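Uncharacterized protein YLR132C (Kluyveromyces marxianus, PDB 6PGL) is probably a U6 snRNA phosphodiesterase of the 2H superfamily, a nuclease expected to act on RNA ends, with uridine monophosphate bound in its cleft. Local coordinates at residues Gly100-Tyr105 with Asp189-Leu194; Phe114-Leu119 with His154-Val159. All coordinates share one frame; numbering follows the deposited sequence.

Following the chain from the N terminus, segment 100-105 comes first, just after a corner that separates strand 94-99 from strand 102-106. Segment 114-119 follows on the next strand, and interaction 2 pairs it with 154-159, closing a loop of 34 residues that includes helix 121-137. The chain then runs through helix 169-186 before interaction 1 brings 189-194 back to 100-105. The smaller loop therefore lies wholly within the larger one. Strand 112-119 sits between strands 102-106 and 154-161 in one antiparallel sheet, so interaction 2 builds that sheet across its middle while interaction 1 fastens helix 191-197 to its border. Both reach the uridine monophosphate.

Interaction 1. Residues Gly100-Tyr105 with Asp189-Leu194; sequences GGWLVY and DRLPLL. With U5P (uridine-5'-monophosphate), chain E.
The indole of Trp102 lies against the first turn of helix 191-197, on Leu191 and Leu194. From CB, CG runs anti to the carbonyl carbon, beside the backbone N (chi1 -70°), which carries the ring to the two leucines although the bond to CB is not aimed at the helix. CD1 of Trp102 meets one methyl branch, 3.8 Å from CD1 of Leu191. The N-H of NE1 is spent on the carbonyl of Ala187, satisfying the one polar atom of a buried ring. Beyond it the six-membered ring takes the other branch, Leu191 CD2 lying 3.6 Å from the ring centroid and 10° off the normal, a CH-pi contact over the face.

Strand 102-106, outermost in one antiparallel sheet of the 2H fold, is here bordered by helix 191-197, with Arg190 as N-cap. Leucines three positions apart offer methyls from the same side, and CH2 of Trp102 ends 3.6 Å from CD1 of Leu194. At the corner, Gly100 has backbone angles that would jam a side chain against the preceding carbonyl. At the strand's far end, CD1 of Tyr105 comes to 3.1 Å from N3 of the uridine monophosphate, and its ring meets that of His154.

Interaction 2. Residues Phe114-Leu119 with His154-Val159; sequences FLAVGL and HVSFGV. With U5P (uridine-5'-monophosphate), chain E.
Phe114 and Val159 form a non-hydrogen-bonded pair whose side chains point the same way: CG2 of Val159 lies over the middle of the phenyl ring, 3.7 Å from its centroid, in a CH-pi contact. The opposite face of the ring carries C5' of the uridine monophosphate toward its rim. The imidazole of His154 works by its edge, with Ser156 OG in its plane and the phosphate near it. NE2 of His154 donates to O2P of the nucleotide at 2.6 Å, somewhat bent at 138°. The ring of Phe157 reaches Val155 and Val117, whose side chains lie on the side of the sheet away from the nucleotide; CG2 of Val117 is 3.8 Å from CE2 of Phe157.

The strands are antiparallel. Val117 and Val155 exchange two backbone bonds, N to O both ways, and Leu115 N bonds O of Gly158. The register changes at a classic beta bulge, in which two residues, Phe157 and Gly158, stand across from the single residue Leu115. O of Leu115 takes a nearly straight bond from N of Phe157 (2.7 Å, 173°) and a weak one from N of Gly158. Ala116 suits its place by being small: its CB is only 3.2 Å from O of Val155 and lies 3.7 Å from CD2 of His154. Gly118 pairs with His154.

His154 and Ser156 make up one His-x-Ser motif of the 2H fold; alternation along the strand brings both to the nucleotide. With CG between backbone N and carbonyl carbon (chi1 68°), the His154 ring presents NE2 to the phosphate, while the carbonyl of Asn152 holds ND1 and so its rotation. Ser156 OG adds a second bond to O2P at 2.8 Å. With His60 and Ser62 of the other motif also bonded to the nucleotide, two His-Ser pairs grip one ligand, consistent with phosphodiester chemistry.

Interaction 1. Residues Gly100-Tyr105 with Asp189-Leu194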
loop_
_atom_site.group_PDB
_atom_site.type_symbol
_atom_site.label_atom_id
_atom_site.label_comp_id
_atom_site.label_asym_id
_atom_site.label_seq_id
_atom_site.Cartn_x
_atom_site.Cartn_y
_atom_site.Cartn_z
ATOM N N GLY A 100 -11.330 -5.478 -9.388
ATOM C CA GLY A 100 -10.874 -6.835 -9.352
ATOM C C GLY A 100 -11.105 -7.447 -7.988
ATOM O O GLY A 100 -11.880 -6.960 -7.156
ATOM N N GLY A 101 -10.423 -8.570 -7.770
ATOM C CA GLY A 101 -10.600 -9.358 -6.574
ATOM C C GLY A 101 -9.464 -9.160 -5.591
ATOM O O GLY A 101 -8.625 -8.263 -5.721
ATOM N N TRP A 102 -9.468 -10.020 -4.576
ATOM C CA TRP A 102 -8.423 -10.035 -3.561
ATOM C C TRP A 102 -7.086 -10.463 -4.155
ATOM O O TRP A 102 -6.997 -11.450 -4.902
ATOM C CB TRP A 102 -8.792 -11.014 -2.453
ATOM C CG TRP A 102 -9.923 -10.640 -1.544
ATOM C CD1 TRP A 102 -11.002 -11.419 -1.235
ATOM C CD2 TRP A 102 -10.028 -9.463 -0.726
ATOM N NE1 TRP A 102 -11.810 -10.779 -0.314
ATOM C CE2 TRP A 102 -11.235 -9.576 0.014
ATOM C CE3 TRP A 102 -9.250 -8.309 -0.580
ATOM C CZ2 TRP A 102 -11.684 -8.579 0.880
ATOM C CZ3 TRP A 102 -9.694 -7.301 0.295
ATOM C CH2 TRP A 102 -10.905 -7.462 1.025
ATOM N N LEU A 103 -6.035 -9.747 -3.769
ATOM C CA LEU A 103 -4.657 -10.109 -4.034
ATOM C C LEU A 103 -3.974 -10.304 -2.689
ATOM O O LEU A 103 -4.368 -9.681 -1.696
ATOM C CB LEU A 103 -3.940 -8.997 -4.844
ATOM C CG LEU A 103 -4.641 -8.488 -6.125
ATOM C CD1 LEU A 103 -3.879 -7.332 -6.724
ATOM C CD2 LEU A 103 -4.785 -9.588 -7.150
ATOM N N VAL A 104 -2.960 -11.174 -2.638
ATOM C CA VAL A 104 -2.116 -11.312 -1.446
ATOM C C VAL A 104 -0.669 -11.073 -1.859
ATOM O O VAL A 104 -0.118 -11.813 -2.682
ATOM C CB VAL A 104 -2.275 -12.672 -0.743
ATOM C CG1 VAL A 104 -1.521 -12.688 0.610
ATOM C CG2 VAL A 104 -3.728 -12.987 -0.526
ATOM N N TYR A 105 -0.066 -10.031 -1.294
ATOM C CA TYR A 105 1.322 -9.673 -1.529
ATOM C C TYR A 105 2.161 -10.101 -0.329
ATOM O O TYR A 105 1.759 -9.892 0.822
ATOM C CB TYR A 105 1.468 -8.163 -1.719
ATOM C CG TYR A 105 0.963 -7.596 -3.031
ATOM C CD1 TYR A 105 1.719 -7.712 -4.194
ATOM C CD2 TYR A 105 -0.238 -6.883 -3.099
ATOM C CE1 TYR A 105 1.284 -7.170 -5.416
ATOM C CE2 TYR A 105 -0.689 -6.334 -4.324
ATOM C CZ TYR A 105 0.090 -6.486 -5.474
ATOM O OH TYR A 105 -0.306 -5.967 -6.687
ATOM N N ASP A 189 -17.417 -12.168 -1.147
ATOM C CA ASP A 189 -18.792 -11.717 -1.346
ATOM C C ASP A 189 -19.006 -10.250 -0.997
ATOM O O ASP A 189 -19.996 -9.664 -1.449
ATOM C CB ASP A 189 -19.754 -12.568 -0.515
ATOM C CG ASP A 189 -19.282 -12.721 0.900
ATOM O OD1 ASP A 189 -18.152 -13.229 1.100
ATOM O OD2 ASP A 189 -20.009 -12.282 1.812
ATOM N N ARG A 190 -18.130 -9.639 -0.207
ATOM C CA ARG A 190 -18.290 -8.233 0.118
ATOM C C ARG A 190 -17.377 -7.341 -0.708
ATOM O O ARG A 190 -17.275 -6.146 -0.420
ATOM C CB ARG A 190 -18.019 -7.988 1.601
ATOM C CG ARG A 190 -18.816 -8.861 2.539
ATOM C CD ARG A 190 -20.284 -8.607 2.443
ATOM N NE ARG A 190 -20.995 -9.419 3.414
ATOM C CZ ARG A 190 -22.313 -9.384 3.579
ATOM N NH1 ARG A 190 -23.056 -8.560 2.834
ATOM N NH2 ARG A 190 -22.889 -10.171 4.488
ATOM N N LEU A 191 -16.717 -7.881 -1.725
ATOM C CA LEU A 191 -15.849 -7.017 -2.521
ATOM C C LEU A 191 -16.641 -5.954 -3.297
ATOM O O LEU A 191 -16.156 -4.817 -3.409
ATOM C CB LEU A 191 -14.984 -7.862 -3.455
ATOM C CG LEU A 191 -13.703 -8.363 -2.768
ATOM C CD1 LEU A 191 -12.993 -9.343 -3.674
ATOM C CD2 LEU A 191 -12.759 -7.224 -2.399
ATOM N N PRO A 192 -17.849 -6.241 -3.827
ATOM C CA PRO A 192 -18.645 -5.135 -4.405
ATOM C C PRO A 192 -18.912 -4.012 -3.410
ATOM O O PRO A 192 -18.852 -2.830 -3.774
ATOM C CB PRO A 192 -19.952 -5.825 -4.838
ATOM C CG PRO A 192 -19.527 -7.247 -5.158
ATOM C CD PRO A 192 -18.468 -7.558 -4.100
ATOM N N LEU A 193 -19.203 -4.348 -2.155
ATOM C CA LEU A 193 -19.402 -3.322 -1.133
ATOM C C LEU A 193 -18.133 -2.516 -0.905
ATOM O O LEU A 193 -18.173 -1.286 -0.805
ATOM C CB LEU A 193 -19.853 -3.989 0.165
ATOM C CG LEU A 193 -20.141 -3.121 1.379
ATOM C CD1 LEU A 193 -21.439 -2.350 1.132
ATOM C CD2 LEU A 193 -20.258 -4.022 2.607
ATOM N N LEU A 194 -16.990 -3.197 -0.811
ATOM C CA LEU A 194 -15.725 -2.502 -0.608
ATOM C C LEU A 194 -15.421 -1.587 -1.792
ATOM O O LEU A 194 -15.069 -0.417 -1.613
ATOM C CB LEU A 194 -14.604 -3.540 -0.414
ATOM C CG LEU A 194 -13.153 -3.102 -0.144
ATOM C CD1 LEU A 194 -12.410 -4.250 0.546
ATOM C CD2 LEU A 194 -12.446 -2.680 -1.414
HETATM N N1 U5P E . 4.665 -5.940 -3.001
HETATM C C2 U5P E . 4.864 -7.152 -3.722
HETATM N N3 U5P E . 4.701 -7.173 -5.047
HETATM C C4 U5P E . 4.363 -6.072 -5.708
HETATM C C5 U5P E . 4.174 -4.871 -5.028
HETATM C C6 U5P E . 4.337 -4.825 -3.653
HETATM O O2 U5P E . 5.176 -8.228 -3.147
HETATM O O4 U5P E . 4.219 -6.151 -6.947
HETATM C "C1'" U5P E . 4.855 -5.912 -1.544
HETATM C "C2'" U5P E . 5.659 -4.718 -1.056
HETATM O "O2'" U5P E . 7.040 -4.977 -1.158
HETATM C "C3'" U5P E . 5.168 -4.555 0.382
HETATM C "C4'" U5P E . 3.755 -5.151 0.366
HETATM O "O3'" U5P E . 6.006 -5.323 1.243
HETATM O "O4'" U5P E . 3.598 -5.816 -0.912
HETATM C "C5'" U5P E . 2.631 -4.158 0.564
HETATM O "O5'" U5P E . 2.948 -2.878 0.027
HETATM P P U5P E . 1.988 -1.624 0.250
HETATM O O1P U5P E . 2.286 -0.736 -0.917
HETATM O O2P U5P E . 0.575 -2.174 0.268
HETATM O O3P U5P E . 2.479 -1.029 1.540
#

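Interaction 2. Residues Phe114-Leu119 with His154-Val159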
loop_
_atom_site.group_PDB
_atom_site.type_symbol
_atom_site.label_atom_id
_atom_site.label_comp_id
_atom_site.label_asym_id
_atom_site.label_seq_id
_atom_site.Cartn_x
_atom_site.Cartn_y
_atom_site.Cartn_z
ATOM N N PHE A 114 -0.007 -9.467 2.798
ATOM C CA PHE A 114 -0.932 -8.336 2.768
ATOM C C PHE A 114 -2.128 -8.686 1.892
ATOM O O PHE A 114 -1.952 -9.087 0.737
ATOM C CB PHE A 114 -0.227 -7.084 2.245
ATOM C CG PHE A 114 0.746 -6.481 3.229
ATOM C CD1 PHE A 114 2.054 -6.955 3.315
ATOM C CD2 PHE A 114 0.346 -5.451 4.081
ATOM C CE1 PHE A 114 2.965 -6.387 4.227
ATOM C CE2 PHE A 114 1.230 -4.890 4.980
ATOM C CZ PHE A 114 2.545 -5.368 5.058
ATOM N N LEU A 115 -3.337 -8.579 2.453
ATOM C CA LEU A 115 -4.572 -8.743 1.688
ATOM C C LEU A 115 -4.920 -7.411 1.020
ATOM O O LEU A 115 -5.076 -6.395 1.707
ATOM C CB LEU A 115 -5.706 -9.202 2.609
ATOM C CG LEU A 115 -7.070 -9.422 1.932
ATOM C CD1 LEU A 115 -7.027 -10.676 1.056
ATOM C CD2 LEU A 115 -8.227 -9.511 2.973
ATOM N N ALA A 116 -5.013 -7.395 -0.315
ATOM C CA ALA A 116 -5.094 -6.136 -1.040
ATOM C C ALA A 116 -6.037 -6.259 -2.244
ATOM O O ALA A 116 -6.425 -7.359 -2.672
ATOM C CB ALA A 116 -3.711 -5.689 -1.510
ATOM N N VAL A 117 -6.386 -5.097 -2.794
ATOM C CA VAL A 117 -7.141 -4.983 -4.032
ATOM C C VAL A 117 -6.403 -3.990 -4.920
ATOM O O VAL A 117 -5.940 -2.952 -4.440
ATOM C CB VAL A 117 -8.603 -4.516 -3.787
ATOM C CG1 VAL A 117 -9.374 -4.523 -5.102
ATOM C CG2 VAL A 117 -9.337 -5.396 -2.713
ATOM N N GLY A 118 -6.292 -4.303 -6.218
ATOM C CA GLY A 118 -5.583 -3.418 -7.129
ATOM C C GLY A 118 -6.384 -2.168 -7.455
ATOM O O GLY A 118 -7.606 -2.148 -7.331
ATOM N N LEU A 119 -5.677 -1.105 -7.871
ATOM C CA LEU A 119 -6.339 0.138 -8.270
ATOM C C LEU A 119 -7.053 -0.045 -9.603
ATOM O O LEU A 119 -6.573 -0.760 -10.486
ATOM C CB LEU A 119 -5.326 1.289 -8.382
ATOM C CG LEU A 119 -5.306 2.340 -7.255
ATOM C CD1 LEU A 119 -4.842 1.696 -5.917
ATOM C CD2 LEU A 119 -4.416 3.534 -7.596
ATOM N N HIS A 154 -1.940 -0.682 -5.705
ATOM C CA HIS A 154 -2.941 -1.387 -4.925
ATOM C C HIS A 154 -3.108 -0.675 -3.583
ATOM O O HIS A 154 -2.288 0.159 -3.186
ATOM C CB HIS A 154 -2.510 -2.839 -4.707
ATOM C CG HIS A 154 -1.319 -2.950 -3.814
ATOM N ND1 HIS A 154 -0.025 -2.850 -4.284
ATOM C CD2 HIS A 154 -1.226 -3.082 -2.469
ATOM C CE1 HIS A 154 0.817 -2.929 -3.262
ATOM N NE2 HIS A 154 0.112 -3.071 -2.149
ATOM N N VAL A 155 -4.173 -1.042 -2.876
ATOM C CA VAL A 155 -4.373 -0.682 -1.476
ATOM C C VAL A 155 -4.395 -1.979 -0.672
ATOM O O VAL A 155 -5.163 -2.889 -0.993
ATOM C CB VAL A 155 -5.692 0.087 -1.266
ATOM C CG1 VAL A 155 -5.918 0.328 0.227
ATOM C CG2 VAL A 155 -5.699 1.437 -2.045
ATOM N N SER A 156 -3.563 -2.066 0.371
ATOM C CA SER A 156 -3.648 -3.185 1.305
ATOM C C SER A 156 -4.653 -2.886 2.405
ATOM O O SER A 156 -4.683 -1.777 2.952
ATOM C CB SER A 156 -2.292 -3.484 1.941
ATOM O OG SER A 156 -1.413 -3.969 0.945
ATOM N N PHE A 157 -5.468 -3.898 2.740
ATOM C CA PHE A 157 -6.511 -3.733 3.736
ATOM C C PHE A 157 -6.275 -4.525 5.021
ATOM O O PHE A 157 -6.794 -4.130 6.073
ATOM C CB PHE A 157 -7.869 -4.130 3.128
ATOM C CG PHE A 157 -8.348 -3.161 2.064
ATOM C CD1 PHE A 157 -8.895 -1.951 2.428
ATOM C CD2 PHE A 157 -8.214 -3.457 0.718
ATOM C CE1 PHE A 157 -9.332 -1.041 1.467
ATOM C CE2 PHE A 157 -8.657 -2.555 -0.255
ATOM C CZ PHE A 157 -9.235 -1.346 0.134
ATOM N N GLY A 158 -5.499 -5.610 4.970
ATOM C CA GLY A 158 -5.206 -6.393 6.161
ATOM C C GLY A 158 -3.861 -7.059 5.976
ATOM O O GLY A 158 -3.339 -7.138 4.856
ATOM N N VAL A 159 -3.288 -7.527 7.087
ATOM C CA VAL A 159 -1.975 -8.153 7.046
ATOM C C VAL A 159 -1.944 -9.335 8.011
ATOM O O VAL A 159 -2.369 -9.222 9.167
ATOM C CB VAL A 159 -0.849 -7.137 7.362
ATOM C CG1 VAL A 159 -0.980 -6.548 8.773
ATOM C CG2 VAL A 159 0.523 -7.787 7.155
HETATM N N1 U5P E . 4.665 -5.940 -3.001
HETATM C C2 U5P E . 4.864 -7.152 -3.722
HETATM N N3 U5P E . 4.701 -7.173 -5.047
HETATM C C4 U5P E . 4.363 -6.072 -5.708
HETATM C C5 U5P E . 4.174 -4.871 -5.028
HETATM C C6 U5P E . 4.337 -4.825 -3.653
HETATM O O2 U5P E . 5.176 -8.228 -3.147
HETATM O O4 U5P E . 4.219 -6.151 -6.947
HETATM C "C1'" U5P E . 4.855 -5.912 -1.544
HETATM C "C2'" U5P E . 5.659 -4.718 -1.056
HETATM O "O2'" U5P E . 7.040 -4.977 -1.158
HETATM C "C3'" U5P E . 5.168 -4.555 0.382
HETATM C "C4'" U5P E . 3.755 -5.151 0.366
HETATM O "O3'" U5P E . 6.006 -5.323 1.243
HETATM O "O4'" U5P E . 3.598 -5.816 -0.912
HETATM C "C5'" U5P E . 2.631 -4.158 0.564
HETATM O "O5'" U5P E . 2.948 -2.878 0.027
HETATM P P U5P E . 1.988 -1.624 0.250
HETATM O O1P U5P E . 2.286 -0.736 -0.917
HETATM O O2P U5P E . 0.575 -2.174 0.268
HETATM O O3P U5P E . 2.479 -1.029 1.540
#